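Local coordinates for probable translation initiation factor eIF-2B subunit gamma (Schizosaccharomyces pombe, PDB 5B04), which acts as a subunit of eIF2B, the complex that catalyses exchange of GDP for GTP on the gamma subunit of initiation factor eIF2, at residues Q40-A45 / S87-C92; A59-L64 / E94-H99; P71-P76 / N101-S106; D142-S147 / I242-H247; V173-L178 / A323-N328. The protein carries 3 engineered substitutions. All coordinates share one frame; numbering follows the deposited sequence.

How the interactions relate
Interactions 1, 4 and 5 follow one mixed sheet from strand to strand. Strand 39-45 of interaction 1 lies beside strand 142-147 of interaction 4, with Val42 N 2.8 Å from Val144 O, a probable hydrogen bond. Strand 230-245 then carries the sheet on to strand 170-176 of interaction 5, where Ile242 O is 3.1 Å from Val173 N. Interactions 2 and 3 share helix 97-105 and lie with their centres about 10 Å apart, tied where Ala63 O meets Leu73 N at 2.8 Å. Leu73 of interaction 3 also packs on Leu90 of interaction 1. Interactions 2 and 5 are farthest apart, about 24 Å between centres.

Interaction 1 of 5, residues Q40-A45 / S87-C92; sequences QAVVFA and SAILIC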
# COMPACT_ATOMS: atom_id res chain seq x y z
N GLN E 40 -43.97 -34.03 21.77
CA GLN E 40 -44.82 -35.20 21.59
C GLN E 40 -46.21 -34.70 21.20
O GLN E 40 -46.69 -33.70 21.73
CB GLN E 40 -44.87 -36.06 22.85
CG GLN E 40 -45.26 -35.32 24.12
CD GLN E 40 -45.05 -36.16 25.36
OE1 GLN E 40 -45.53 -35.83 26.44
NE2 GLN E 40 -44.32 -37.26 25.21
N ALA E 41 -46.85 -35.39 20.26
CA ALA E 41 -48.06 -34.87 19.64
C ALA E 41 -49.34 -35.48 20.19
O ALA E 41 -49.39 -36.67 20.53
CB ALA E 41 -47.99 -35.07 18.14
N VAL E 42 -50.38 -34.66 20.27
CA VAL E 42 -51.70 -35.12 20.69
C VAL E 42 -52.76 -34.76 19.64
O VAL E 42 -53.04 -33.58 19.41
CB VAL E 42 -52.12 -34.51 22.04
CG1 VAL E 42 -53.56 -34.86 22.35
CG2 VAL E 42 -51.19 -34.98 23.14
N VAL E 43 -53.33 -35.78 19.02
CA VAL E 43 -54.40 -35.57 18.05
C VAL E 43 -55.75 -35.89 18.68
O VAL E 43 -55.97 -37.00 19.16
CB VAL E 43 -54.21 -36.44 16.79
CG1 VAL E 43 -55.42 -36.32 15.88
CG2 VAL E 43 -52.94 -36.03 16.06
N PHE E 44 -56.65 -34.91 18.68
CA PHE E 44 -57.98 -35.12 19.24
C PHE E 44 -58.98 -35.47 18.14
O PHE E 44 -59.17 -34.71 17.19
CB PHE E 44 -58.45 -33.89 20.01
CG PHE E 44 -59.83 -34.03 20.60
CD1 PHE E 44 -60.19 -35.20 21.25
CD2 PHE E 44 -60.75 -33.01 20.51
CE1 PHE E 44 -61.46 -35.34 21.80
CE2 PHE E 44 -62.01 -33.14 21.05
CZ PHE E 44 -62.37 -34.31 21.70
N ALA E 45 -59.61 -36.64 18.28
CA ALA E 45 -60.60 -37.10 17.32
C ALA E 45 -61.96 -37.25 17.99
O ALA E 45 -62.36 -38.35 18.37
CB ALA E 45 -60.16 -38.42 16.71
N SER E 87 -44.08 -41.20 17.16
CA SER E 87 -45.19 -41.67 17.97
C SER E 87 -46.11 -40.51 18.35
O SER E 87 -45.66 -39.39 18.58
CB SER E 87 -44.68 -42.36 19.24
OG SER E 87 -44.07 -41.43 20.12
N ALA E 88 -47.41 -40.79 18.41
CA ALA E 88 -48.39 -39.77 18.75
C ALA E 88 -49.52 -40.33 19.61
O ALA E 88 -49.86 -41.51 19.52
CB ALA E 88 -48.96 -39.15 17.48
N ILE E 89 -50.08 -39.48 20.46
CA ILE E 89 -51.23 -39.84 21.28
C ILE E 89 -52.52 -39.49 20.56
O ILE E 89 -52.69 -38.36 20.11
CB ILE E 89 -51.19 -39.14 22.65
CG1 ILE E 89 -49.92 -39.52 23.41
CG2 ILE E 89 -52.43 -39.49 23.46
CD1 ILE E 89 -49.79 -38.82 24.75
N LEU E 90 -53.43 -40.45 20.46
CA LEU E 90 -54.70 -40.22 19.78
C LEU E 90 -55.88 -40.30 20.74
O LEU E 90 -56.29 -41.39 21.14
CB LEU E 90 -54.88 -41.22 18.64
CG LEU E 90 -56.18 -41.11 17.83
CD1 LEU E 90 -56.43 -39.68 17.39
CD2 LEU E 90 -56.11 -42.03 16.63
N ILE E 91 -56.41 -39.14 21.10
CA ILE E 91 -57.59 -39.07 21.95
C ILE E 91 -58.85 -39.18 21.10
O ILE E 91 -58.94 -38.58 20.03
CB ILE E 91 -57.64 -37.75 22.75
CG1 ILE E 91 -56.49 -37.69 23.76
CG2 ILE E 91 -58.97 -37.62 23.46
CD1 ILE E 91 -56.31 -36.33 24.40
N CYS E 92 -59.82 -39.97 21.58
CA CYS E 92 -61.08 -40.12 20.87
C CYS E 92 -62.20 -40.56 21.81
O CYS E 92 -62.02 -40.58 23.03
CB CYS E 92 -60.93 -41.13 19.73
SG CYS E 92 -60.69 -42.84 20.27
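Val42, Val43 and Phe44 of strand 39-45 pack against Ile89, Leu90 and Ile91 of strand 87-92, the two strands running parallel at 21°. Four backbone bonds form the ladder: Ile89 N to Ala41 O, Val43 N to Ile89 O, Ile91 N to Val43 O and Ala45 N to Ile91 O. The second, 2.9 Å between Val43 N and Ile89 O, meets its carbonyl almost head-on. Ile91 spans two neighbours on the other strand. Its CB sits 3.9 Å from Phe44 CD1. The CG2 branch of Ile91, anti to the backbone N, comes within 3.5 Å of Phe44 CD1, approaching the ring obliquely. CG1 turns the other way, anti to the carbonyl carbon (chi1 -66°), and the extended chi2 carries Ile91 CD1 back to Val42 CG1 at 3.7 Å. On the opposite face Leu90 CD1 reaches Val43 CG1 at 3.8 Å and also lies near Ala45 CB, while Ala41 CB and Ala88 CB are 4.2 Å apart. Helix 128-134 covers the Val42, Phe44 and Ile91 face; helix 74-82 covers Ala41, Val43 and Ala88. Because that second helix lies between the two strands in sequence, the unit is a beta-alpha-beta crossover, as expected at the heart of the Rossmann-like sheet of a GT-A nucleotidyltransferase domain.

Interaction 2 of 5, residues A59-L64 / E94-H99; sequences ALPKAL and EEAEAH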
# COMPACT_ATOMS: atom_id res chain seq x y z
N ALA E 59 -70.37 -46.70 13.05
CA ALA E 59 -69.54 -47.33 12.03
C ALA E 59 -68.60 -46.30 11.42
O ALA E 59 -67.46 -46.62 11.06
CB ALA E 59 -70.41 -47.96 10.95
N LEU E 60 -69.07 -45.07 11.30
CA LEU E 60 -68.26 -43.97 10.79
C LEU E 60 -68.05 -42.89 11.84
O LEU E 60 -68.90 -42.01 12.00
CB LEU E 60 -68.90 -43.36 9.54
CG LEU E 60 -68.39 -43.86 8.19
CD1 LEU E 60 -68.99 -43.02 7.07
CD2 LEU E 60 -66.87 -43.82 8.14
N PRO E 61 -66.92 -42.95 12.55
CA PRO E 61 -66.54 -41.86 13.45
C PRO E 61 -66.06 -40.66 12.64
O PRO E 61 -65.72 -40.82 11.47
CB PRO E 61 -65.41 -42.46 14.28
CG PRO E 61 -64.81 -43.49 13.39
CD PRO E 61 -65.95 -44.06 12.58
N LYS E 62 -66.04 -39.48 13.25
CA LYS E 62 -65.64 -38.26 12.56
C LYS E 62 -64.24 -38.38 11.95
O LYS E 62 -63.99 -37.92 10.84
CB LYS E 62 -65.68 -37.07 13.51
CG LYS E 62 -65.20 -35.76 12.90
CD LYS E 62 -65.15 -34.65 13.94
CE LYS E 62 -64.75 -33.32 13.32
NZ LYS E 62 -64.83 -32.21 14.30
N ALA E 63 -63.34 -39.03 12.69
CA ALA E 63 -61.94 -39.11 12.30
C ALA E 63 -61.70 -39.98 11.06
O ALA E 63 -60.63 -39.90 10.45
CB ALA E 63 -61.12 -39.64 13.46
N LEU E 64 -62.68 -40.80 10.70
CA LEU E 64 -62.49 -41.73 9.59
C LEU E 64 -63.24 -41.32 8.32
O LEU E 64 -63.22 -42.05 7.33
CB LEU E 64 -62.92 -43.14 10.01
CG LEU E 64 -61.89 -43.93 10.82
CD1 LEU E 64 -62.44 -45.28 11.22
CD2 LEU E 64 -60.60 -44.08 10.02
N GLU E 94 -65.02 -43.54 23.02
CA GLU E 94 -65.07 -44.99 23.10
C GLU E 94 -65.90 -45.56 21.95
O GLU E 94 -65.59 -46.63 21.42
CB GLU E 94 -65.66 -45.46 24.42
CG GLU E 94 -65.63 -44.44 25.53
CD GLU E 94 -65.72 -45.10 26.89
OE1 GLU E 94 -65.37 -46.29 26.99
OE2 GLU E 94 -66.21 -44.45 27.83
N GLU E 95 -66.96 -44.85 21.61
CA GLU E 95 -67.75 -45.18 20.43
C GLU E 95 -66.84 -45.11 19.22
O GLU E 95 -66.25 -44.06 18.94
CB GLU E 95 -68.94 -44.23 20.28
CG GLU E 95 -69.90 -44.23 21.46
CD GLU E 95 -69.40 -43.42 22.65
OE1 GLU E 95 -70.16 -43.26 23.63
OE2 GLU E 95 -68.25 -42.93 22.60
N ALA E 96 -66.70 -46.24 18.53
CA ALA E 96 -65.79 -46.38 17.40
C ALA E 96 -64.34 -46.12 17.80
O ALA E 96 -63.55 -45.58 17.02
CB ALA E 96 -66.20 -45.45 16.25
N GLU E 97 -63.98 -46.50 19.02
CA GLU E 97 -62.58 -46.51 19.44
C GLU E 97 -61.88 -47.67 18.75
O GLU E 97 -60.74 -47.54 18.29
CB GLU E 97 -62.45 -46.64 20.96
CG GLU E 97 -61.02 -46.91 21.43
CD GLU E 97 -60.94 -47.28 22.90
OE1 GLU E 97 -62.01 -47.41 23.54
OE2 GLU E 97 -59.82 -47.46 23.40
N ALA E 98 -62.58 -48.79 18.67
CA ALA E 98 -62.05 -49.99 18.02
C ALA E 98 -62.06 -49.83 16.51
O ALA E 98 -61.30 -50.49 15.80
CB ALA E 98 -62.85 -51.21 18.43
N HIS E 99 -62.93 -48.95 16.01
CA HIS E 99 -62.98 -48.66 14.58
C HIS E 99 -61.75 -47.89 14.14
O HIS E 99 -61.15 -48.19 13.11
CB HIS E 99 -64.25 -47.87 14.23
CG HIS E 99 -65.46 -48.73 14.04
ND1 HIS E 99 -66.51 -48.75 14.93
CD2 HIS E 99 -65.79 -49.60 13.05
CE1 HIS E 99 -67.43 -49.59 14.51
NE2 HIS E 99 -67.02 -50.12 13.37
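Pro61 and Ala96 meet through a small apolar patch, and beside it the His99 ring lies against Ala59. Ala96 CB is 3.7 Å from Pro61 CB and equally close to CG, its single methyl spanning that side of the pyrrolidine. Ala96 is the third residue of a type II turn from Glu94 to Glu97, closed by Glu97 N to Glu94 O, and its positive phi of 60° fits that place; it is also the N-cap of helix 97-105. In the first turn of the helix, His99 has CG anti to its carbonyl carbon, beside the backbone N (chi1 -83°). The imidazole presents a face to Ala59: CA stands 4.2 Å from the centroid of the His99 ring in a CH-pi contact, while Ala59 O lies over the same ring toward its rim, 4.0 Å from His99 CD2. Leu64 also has CG anti to the carbonyl carbon, and its extended chi2 of 178° sends CD1 to 3.7 Å from His99 O. On its own side the 3-10 turn 62-64 is held by Leu64 N bonding to Pro61 O. The loop between strand 39-45 and helix 74-82 thus lies against the start of helix 97-105, just beyond strand 87-92, with Leu60 turned instead to Ser415 of the C-terminal left-handed beta-helix region.

Interaction 3 of 5, residues P71-P76 / N101-S106; sequences PMLHYP and NAWLRS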
# COMPACT_ATOMS: atom_id res chain seq x y z
N PRO E 71 -59.10 -41.52 4.77
CA PRO E 71 -59.74 -41.10 6.02
C PRO E 71 -59.19 -39.77 6.54
O PRO E 71 -58.03 -39.44 6.29
CB PRO E 71 -59.41 -42.24 6.98
CG PRO E 71 -59.26 -43.43 6.10
CD PRO E 71 -58.62 -42.91 4.84
N MET E 72 -60.03 -39.03 7.26
CA MET E 72 -59.68 -37.70 7.76
C MET E 72 -58.41 -37.72 8.61
O MET E 72 -57.60 -36.79 8.56
CB MET E 72 -60.85 -37.13 8.56
CG MET E 72 -60.76 -35.65 8.83
SD MET E 72 -62.21 -35.06 9.73
CE MET E 72 -63.51 -35.42 8.56
N LEU E 73 -58.25 -38.78 9.39
CA LEU E 73 -57.14 -38.90 10.33
C LEU E 73 -55.79 -39.02 9.63
O LEU E 73 -54.75 -38.75 10.23
CB LEU E 73 -57.36 -40.12 11.24
CG LEU E 73 -56.45 -40.27 12.45
CD1 LEU E 73 -56.82 -39.28 13.54
CD2 LEU E 73 -56.49 -41.70 12.97
N HIS E 74 -55.81 -39.41 8.36
CA HIS E 74 -54.59 -39.65 7.59
C HIS E 74 -53.69 -38.41 7.49
O HIS E 74 -52.47 -38.52 7.49
CB HIS E 74 -54.94 -40.14 6.19
CG HIS E 74 -53.81 -40.04 5.21
ND1 HIS E 74 -53.60 -38.94 4.42
CD2 HIS E 74 -52.82 -40.92 4.90
CE1 HIS E 74 -52.54 -39.13 3.66
NE2 HIS E 74 -52.04 -40.32 3.93
N TYR E 75 -54.31 -37.24 7.41
CA TYR E 75 -53.58 -36.00 7.12
C TYR E 75 -52.88 -35.38 8.34
O TYR E 75 -51.76 -34.87 8.20
CB TYR E 75 -54.52 -34.99 6.47
CG TYR E 75 -55.10 -35.53 5.19
CD1 TYR E 75 -54.39 -35.46 4.00
CD2 TYR E 75 -56.35 -36.14 5.17
CE1 TYR E 75 -54.91 -35.97 2.82
CE2 TYR E 75 -56.88 -36.65 4.00
CZ TYR E 75 -56.15 -36.56 2.83
OH TYR E 75 -56.68 -37.08 1.67
N PRO E 76 -53.51 -35.40 9.52
CA PRO E 76 -52.72 -34.95 10.67
C PRO E 76 -51.53 -35.87 10.96
O PRO E 76 -50.45 -35.40 11.29
CB PRO E 76 -53.72 -34.98 11.83
CG PRO E 76 -55.04 -34.82 11.18
CD PRO E 76 -54.94 -35.54 9.87
N ASN E 101 -58.95 -47.92 15.81
CA ASN E 101 -57.92 -48.94 15.98
C ASN E 101 -57.87 -49.90 14.80
O ASN E 101 -56.80 -50.33 14.38
CB ASN E 101 -58.14 -49.71 17.28
CG ASN E 101 -57.49 -49.05 18.47
OD1 ASN E 101 -58.18 -48.54 19.36
ND2 ASN E 101 -56.17 -49.06 18.51
N ALA E 102 -59.05 -50.25 14.28
CA ALA E 102 -59.15 -51.19 13.17
C ALA E 102 -58.50 -50.63 11.90
O ALA E 102 -57.86 -51.37 11.15
CB ALA E 102 -60.61 -51.54 12.90
N TRP E 103 -58.67 -49.34 11.67
CA TRP E 103 -58.08 -48.70 10.50
C TRP E 103 -56.57 -48.57 10.66
O TRP E 103 -55.82 -48.61 9.69
CB TRP E 103 -58.70 -47.33 10.25
CG TRP E 103 -58.05 -46.59 9.13
CD1 TRP E 103 -58.19 -46.83 7.79
CD2 TRP E 103 -57.13 -45.50 9.24
NE1 TRP E 103 -57.42 -45.96 7.07
CE2 TRP E 103 -56.76 -45.12 7.93
CE3 TRP E 103 -56.59 -44.80 10.32
CZ2 TRP E 103 -55.87 -44.08 7.68
CZ3 TRP E 103 -55.71 -43.76 10.07
CH2 TRP E 103 -55.36 -43.41 8.76
N LEU E 104 -56.12 -48.41 11.91
CA LEU E 104 -54.70 -48.35 12.20
C LEU E 104 -54.06 -49.72 12.01
O LEU E 104 -52.89 -49.83 11.66
CB LEU E 104 -54.46 -47.85 13.63
CG LEU E 104 -54.85 -46.40 13.89
CD1 LEU E 104 -54.68 -46.06 15.35
CD2 LEU E 104 -54.04 -45.46 13.02
N ARG E 105 -54.85 -50.77 12.24
CA ARG E 105 -54.42 -52.14 12.02
C ARG E 105 -54.01 -52.33 10.56
O ARG E 105 -52.92 -52.81 10.26
CB ARG E 105 -55.54 -53.12 12.39
CG ARG E 105 -55.13 -54.24 13.33
CD ARG E 105 -56.37 -54.89 13.93
NE ARG E 105 -57.37 -55.20 12.92
CZ ARG E 105 -58.67 -55.27 13.15
NH1 ARG E 105 -59.15 -55.04 14.37
NH2 ARG E 105 -59.51 -55.56 12.16
N SER E 106 -54.91 -51.94 9.66
CA SER E 106 -54.62 -51.93 8.23
C SER E 106 -55.40 -50.81 7.56
O SER E 106 -56.61 -50.67 7.78
CB SER E 106 -54.95 -53.27 7.59
OG SER E 106 -56.35 -53.41 7.40
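Trp103 of helix 97-105 packs against Pro71, Leu73 and His74, where a type I turn leads into helix 74-82, joining two helices of the Rossmann-like alpha/beta layer. The turn, closed by His74 N bonding to Pro71 O at 3.0 Å, brings these three residues to the indole. Trp103 points toward the turn from CB on, with CG anti to the backbone N (chi1 175°). Pro71 lies over one indole face: its CG stands 3.1 Å above the plane, displaced toward the rim, and lies 3.3 Å from Trp103 NE1 and 3.5 Å from CE2. The six-membered ring meets the other two residues. Leu73 CD2 approaches Trp103 CZ3 obliquely at 3.6 Å, and His74 CA is 4.0 Å from Trp103 CH2. A looser methyl contact, Leu73 CD2 to Leu104 CD2 at 4.5 Å, extends the patch along helix 97-105. Leu104 also rests on Ile114 and Val116 of strand 113-117, and Leu64 touches the indole from the preceding loop. The order strand 39-45, helix 74-82, strand 87-92, helix 97-105, strand 113-117 is that of successive beta-alpha-beta units, with the two helices packed on one face of their sheet, as in Rossmann-like folds.

Interaction 4 of 5, residues D142-S147 / I242-H247; sequences DFVCLS and IFVFKH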
# COMPACT_ATOMS: atom_id res chain seq x y z
N ASP E 142 -42.90 -30.54 26.02
CA ASP E 142 -43.59 -29.59 25.17
C ASP E 142 -44.39 -30.41 24.17
O ASP E 142 -43.91 -31.44 23.69
CB ASP E 142 -42.61 -28.65 24.45
CG ASP E 142 -41.79 -27.82 25.41
OD1 ASP E 142 -42.30 -27.50 26.51
OD2 ASP E 142 -40.64 -27.49 25.07
N PHE E 143 -45.61 -29.98 23.86
CA PHE E 143 -46.50 -30.83 23.08
C PHE E 143 -47.23 -30.11 21.95
O PHE E 143 -47.76 -29.01 22.13
CB PHE E 143 -47.51 -31.52 24.00
CG PHE E 143 -48.35 -30.57 24.81
CD1 PHE E 143 -47.85 -29.97 25.95
CD2 PHE E 143 -49.66 -30.29 24.43
CE1 PHE E 143 -48.62 -29.10 26.69
CE2 PHE E 143 -50.44 -29.43 25.17
CZ PHE E 143 -49.92 -28.83 26.30
N VAL E 144 -47.25 -30.75 20.79
CA VAL E 144 -48.04 -30.29 19.65
C VAL E 144 -49.45 -30.86 19.78
O VAL E 144 -49.63 -31.99 20.22
CB VAL E 144 -47.41 -30.74 18.31
CG1 VAL E 144 -48.16 -30.12 17.14
CG2 VAL E 144 -45.94 -30.37 18.26
N CYS E 145 -50.45 -30.06 19.42
CA CYS E 145 -51.83 -30.51 19.51
C CYS E 145 -52.59 -30.27 18.21
O CYS E 145 -52.79 -29.13 17.79
CB CYS E 145 -52.54 -29.80 20.67
SG CYS E 145 -54.17 -30.49 21.07
N LEU E 146 -53.00 -31.36 17.57
CA LEU E 146 -53.76 -31.28 16.32
C LEU E 146 -55.17 -31.82 16.48
O LEU E 146 -55.48 -32.51 17.45
CB LEU E 146 -53.04 -32.05 15.21
CG LEU E 146 -51.77 -31.45 14.62
CD1 LEU E 146 -51.25 -32.33 13.50
CD2 LEU E 146 -52.03 -30.04 14.12
N SER E 147 -56.03 -31.50 15.52
CA SER E 147 -57.34 -32.11 15.43
C SER E 147 -57.32 -33.15 14.32
O SER E 147 -56.46 -33.10 13.44
CB SER E 147 -58.42 -31.06 15.16
OG SER E 147 -59.68 -31.67 14.96
N ILE E 242 -53.84 -25.94 14.80
CA ILE E 242 -52.47 -26.37 15.03
C ILE E 242 -51.93 -25.61 16.22
O ILE E 242 -51.85 -24.39 16.21
CB ILE E 242 -51.56 -26.10 13.82
CG1 ILE E 242 -52.22 -26.54 12.52
CG2 ILE E 242 -50.22 -26.80 14.01
CD1 ILE E 242 -51.46 -26.05 11.31
N PHE E 243 -51.57 -26.35 17.27
CA PHE E 243 -51.05 -25.73 18.47
C PHE E 243 -49.79 -26.44 18.94
O PHE E 243 -49.62 -27.63 18.72
CB PHE E 243 -52.10 -25.73 19.58
CG PHE E 243 -53.36 -25.01 19.21
CD1 PHE E 243 -53.49 -23.65 19.46
CD2 PHE E 243 -54.41 -25.68 18.61
CE1 PHE E 243 -54.65 -22.99 19.12
CE2 PHE E 243 -55.56 -25.02 18.28
CZ PHE E 243 -55.68 -23.67 18.52
N VAL E 244 -48.92 -25.68 19.60
CA VAL E 244 -47.76 -26.26 20.26
C VAL E 244 -47.50 -25.47 21.54
O VAL E 244 -47.38 -24.24 21.52
CB VAL E 244 -46.51 -26.27 19.36
CG1 VAL E 244 -46.34 -24.93 18.65
CG2 VAL E 244 -45.27 -26.63 20.16
N PHE E 245 -47.45 -26.18 22.66
CA PHE E 245 -47.38 -25.53 23.96
C PHE E 245 -46.10 -25.86 24.71
O PHE E 245 -45.47 -26.89 24.46
CB PHE E 245 -48.58 -25.94 24.82
CG PHE E 245 -49.91 -25.60 24.22
CD1 PHE E 245 -50.51 -24.38 24.45
CD2 PHE E 245 -50.59 -26.52 23.44
CE1 PHE E 245 -51.74 -24.07 23.91
CE2 PHE E 245 -51.82 -26.22 22.89
CZ PHE E 245 -52.39 -24.99 23.13
N LYS E 246 -45.73 -24.98 25.63
CA LYS E 246 -44.74 -25.31 26.65
C LYS E 246 -45.32 -26.44 27.50
O LYS E 246 -46.54 -26.60 27.57
CB LYS E 246 -44.41 -24.10 27.51
CG LYS E 246 -43.41 -23.12 26.90
CD LYS E 246 -41.98 -23.52 27.23
CE LYS E 246 -41.01 -22.41 26.87
NZ LYS E 246 -39.62 -22.74 27.29
N HIS E 247 -44.45 -27.22 28.13
CA HIS E 247 -44.92 -28.37 28.90
C HIS E 247 -45.89 -27.98 30.02
O HIS E 247 -46.88 -28.67 30.25
CB HIS E 247 -43.75 -29.13 29.52
CG HIS E 247 -44.16 -30.14 30.54
ND1 HIS E 247 -44.66 -31.38 30.20
CD2 HIS E 247 -44.18 -30.09 31.89
CE1 HIS E 247 -44.96 -32.05 31.31
NE2 HIS E 247 -44.68 -31.29 32.34
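Phe143 and Cys145 form hydrogen-bonded pairs with Phe245 and Phe243, on strands that run antiparallel at 164°; Val144 and Val244 are the non-hydrogen-bonded pair between them. The bonds include Phe245 N to Phe143 O at 2.9 Å and Cys145 N to Phe243 O at 2.7 Å. On the phenylalanine face, Phe245 CB lies over one face of the Phe143 ring, 3.9 Å from its centroid, whereas the two rings are slid apart, their planes at 29°, with CE2 of Phe143 3.4 Å from CD2 of Phe245. Through the backbone pairing strand 230-245 adds an antiparallel strand to the parallel part of the GT-A-like mixed sheet. On the opposite face Leu146 CD2 lies beside Ile242 CG2 at 3.7 Å, both residues touching Trp79 of helix 74-82. At the far end Asp142 OD1 accepts a weak, bent bond from His247 N, while OD2 makes a long, weak ion pair with Arg147 of the neighbouring delta subunit. Lys246 NZ bonds to Asn167 OD1.

Interaction 5 of 5, residues V173-L178 / A323-N328; sequences VYSPVL and ANNLPN
Ser175 meets Asn324 and Asn325 in a largely polar contact, where the loop between strand 315-319 and helix 332-338 lies against the end of strand 170-176 in the mixed sheet of the GT-A-like domain. Ser175 OG, placed by chi1 of 59° between its backbone N and carbonyl carbon, meets both asparagines, 2.8 Å from Asn324 O and 2.6 Å from Asn325 OD1. Asn325 OD1 is also hydrogen-bonded to Ser238 OG of strand 230-245, so a second strand shares this polar cluster. The other limb of the Asn325 amide carries ND2 to 2.9 Å from Pro176 O. Van der Waals contacts flank the cluster: Asn324 ND2 lies 3.7 Å from Val173 CG1, their side chains crossing, while the Leu178 and Asn325 side chains run past one another, oppositely directed, with Leu178 CD1 3.6 Å from Asn325 CB.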
# COMPACT_ATOMS: atom_id res chain seq x y z
N VAL E 173 -51.49 -21.59 14.93
CA VAL E 173 -51.47 -21.33 13.50
C VAL E 173 -52.82 -20.82 13.02
O VAL E 173 -53.87 -21.37 13.36
CB VAL E 173 -51.09 -22.59 12.70
CG1 VAL E 173 -51.04 -22.29 11.21
CG2 VAL E 173 -49.75 -23.13 13.18
N TYR E 174 -52.79 -19.75 12.22
CA TYR E 174 -54.00 -19.23 11.60
C TYR E 174 -53.82 -19.20 10.08
O TYR E 174 -52.72 -19.42 9.58
CB TYR E 174 -54.32 -17.83 12.13
CG TYR E 174 -54.73 -17.83 13.59
CD1 TYR E 174 -53.77 -17.74 14.60
CD2 TYR E 174 -56.06 -17.93 13.97
CE1 TYR E 174 -54.13 -17.74 15.93
CE2 TYR E 174 -56.43 -17.94 15.29
CZ TYR E 174 -55.46 -17.84 16.27
OH TYR E 174 -55.83 -17.84 17.60
N SER E 175 -54.91 -18.93 9.36
CA SER E 175 -54.88 -19.03 7.91
C SER E 175 -56.08 -18.35 7.26
O SER E 175 -57.11 -18.16 7.90
CB SER E 175 -54.84 -20.50 7.49
OG SER E 175 -55.96 -21.20 7.99
N PRO E 176 -55.94 -17.96 5.98
CA PRO E 176 -57.08 -17.42 5.22
C PRO E 176 -58.22 -18.42 5.14
O PRO E 176 -57.99 -19.60 4.85
CB PRO E 176 -56.49 -17.16 3.83
CG PRO E 176 -55.03 -17.00 4.07
CD PRO E 176 -54.70 -17.93 5.19
N VAL E 177 -59.45 -17.97 5.40
CA VAL E 177 -60.61 -18.84 5.35
C VAL E 177 -60.88 -19.29 3.92
O VAL E 177 -60.58 -18.57 2.97
CB VAL E 177 -61.87 -18.15 5.91
CG1 VAL E 177 -62.91 -19.18 6.32
CG2 VAL E 177 -61.51 -17.28 7.10
N LEU E 178 -61.44 -20.49 3.77
CA LEU E 178 -61.85 -20.99 2.46
C LEU E 178 -62.95 -20.09 1.91
O LEU E 178 -63.72 -19.50 2.67
CB LEU E 178 -62.33 -22.44 2.55
CG LEU E 178 -61.28 -23.55 2.50
CD1 LEU E 178 -60.30 -23.46 3.66
CD2 LEU E 178 -61.95 -24.91 2.48
N ALA E 323 -52.88 -23.76 1.45
CA ALA E 323 -53.05 -25.15 1.81
C ALA E 323 -53.43 -25.61 3.19
O ALA E 323 -53.63 -26.80 3.35
CB ALA E 323 -51.79 -25.86 1.35
N ASN E 324 -53.55 -24.72 4.16
CA ASN E 324 -53.94 -25.18 5.49
C ASN E 324 -55.18 -24.60 6.15
O ASN E 324 -55.22 -23.47 6.58
CB ASN E 324 -52.71 -25.28 6.41
CG ASN E 324 -52.75 -24.37 7.61
OD1 ASN E 324 -53.68 -24.39 8.39
ND2 ASN E 324 -51.73 -23.59 7.77
N ASN E 325 -56.12 -25.49 6.34
CA ASN E 325 -57.30 -25.33 7.18
C ASN E 325 -57.93 -26.67 7.54
O ASN E 325 -57.28 -27.71 7.40
CB ASN E 325 -58.34 -24.43 6.49
CG ASN E 325 -58.34 -23.01 7.04
OD1 ASN E 325 -58.02 -22.79 8.21
ND2 ASN E 325 -58.70 -22.05 6.20
N LEU E 326 -59.10 -26.64 8.16
CA LEU E 326 -59.70 -27.85 8.69
C LEU E 326 -61.16 -27.99 8.36
O LEU E 326 -61.85 -27.00 8.24
CB LEU E 326 -59.52 -27.97 10.19
CG LEU E 326 -59.94 -26.88 11.17
CD1 LEU E 326 -61.05 -26.02 10.63
CD2 LEU E 326 -60.31 -27.45 12.53
N PRO E 327 -61.61 -29.30 8.18
CA PRO E 327 -63.04 -29.41 8.04
C PRO E 327 -63.74 -29.85 9.29
O PRO E 327 -63.76 -31.02 9.60
CB PRO E 327 -63.18 -30.50 7.01
CG PRO E 327 -62.21 -31.49 7.44
CD PRO E 327 -61.07 -30.74 8.03
N ASN E 328 -64.34 -28.91 9.99
CA ASN E 328 -65.26 -29.19 11.05
C ASN E 328 -66.67 -28.99 10.55
O ASN E 328 -67.58 -29.70 10.92
CB ASN E 328 -65.01 -28.27 12.24
CG ASN E 328 -64.51 -26.92 11.82
OD1 ASN E 328 -64.18 -26.72 10.67
ND2 ASN E 328 -64.44 -25.99 12.75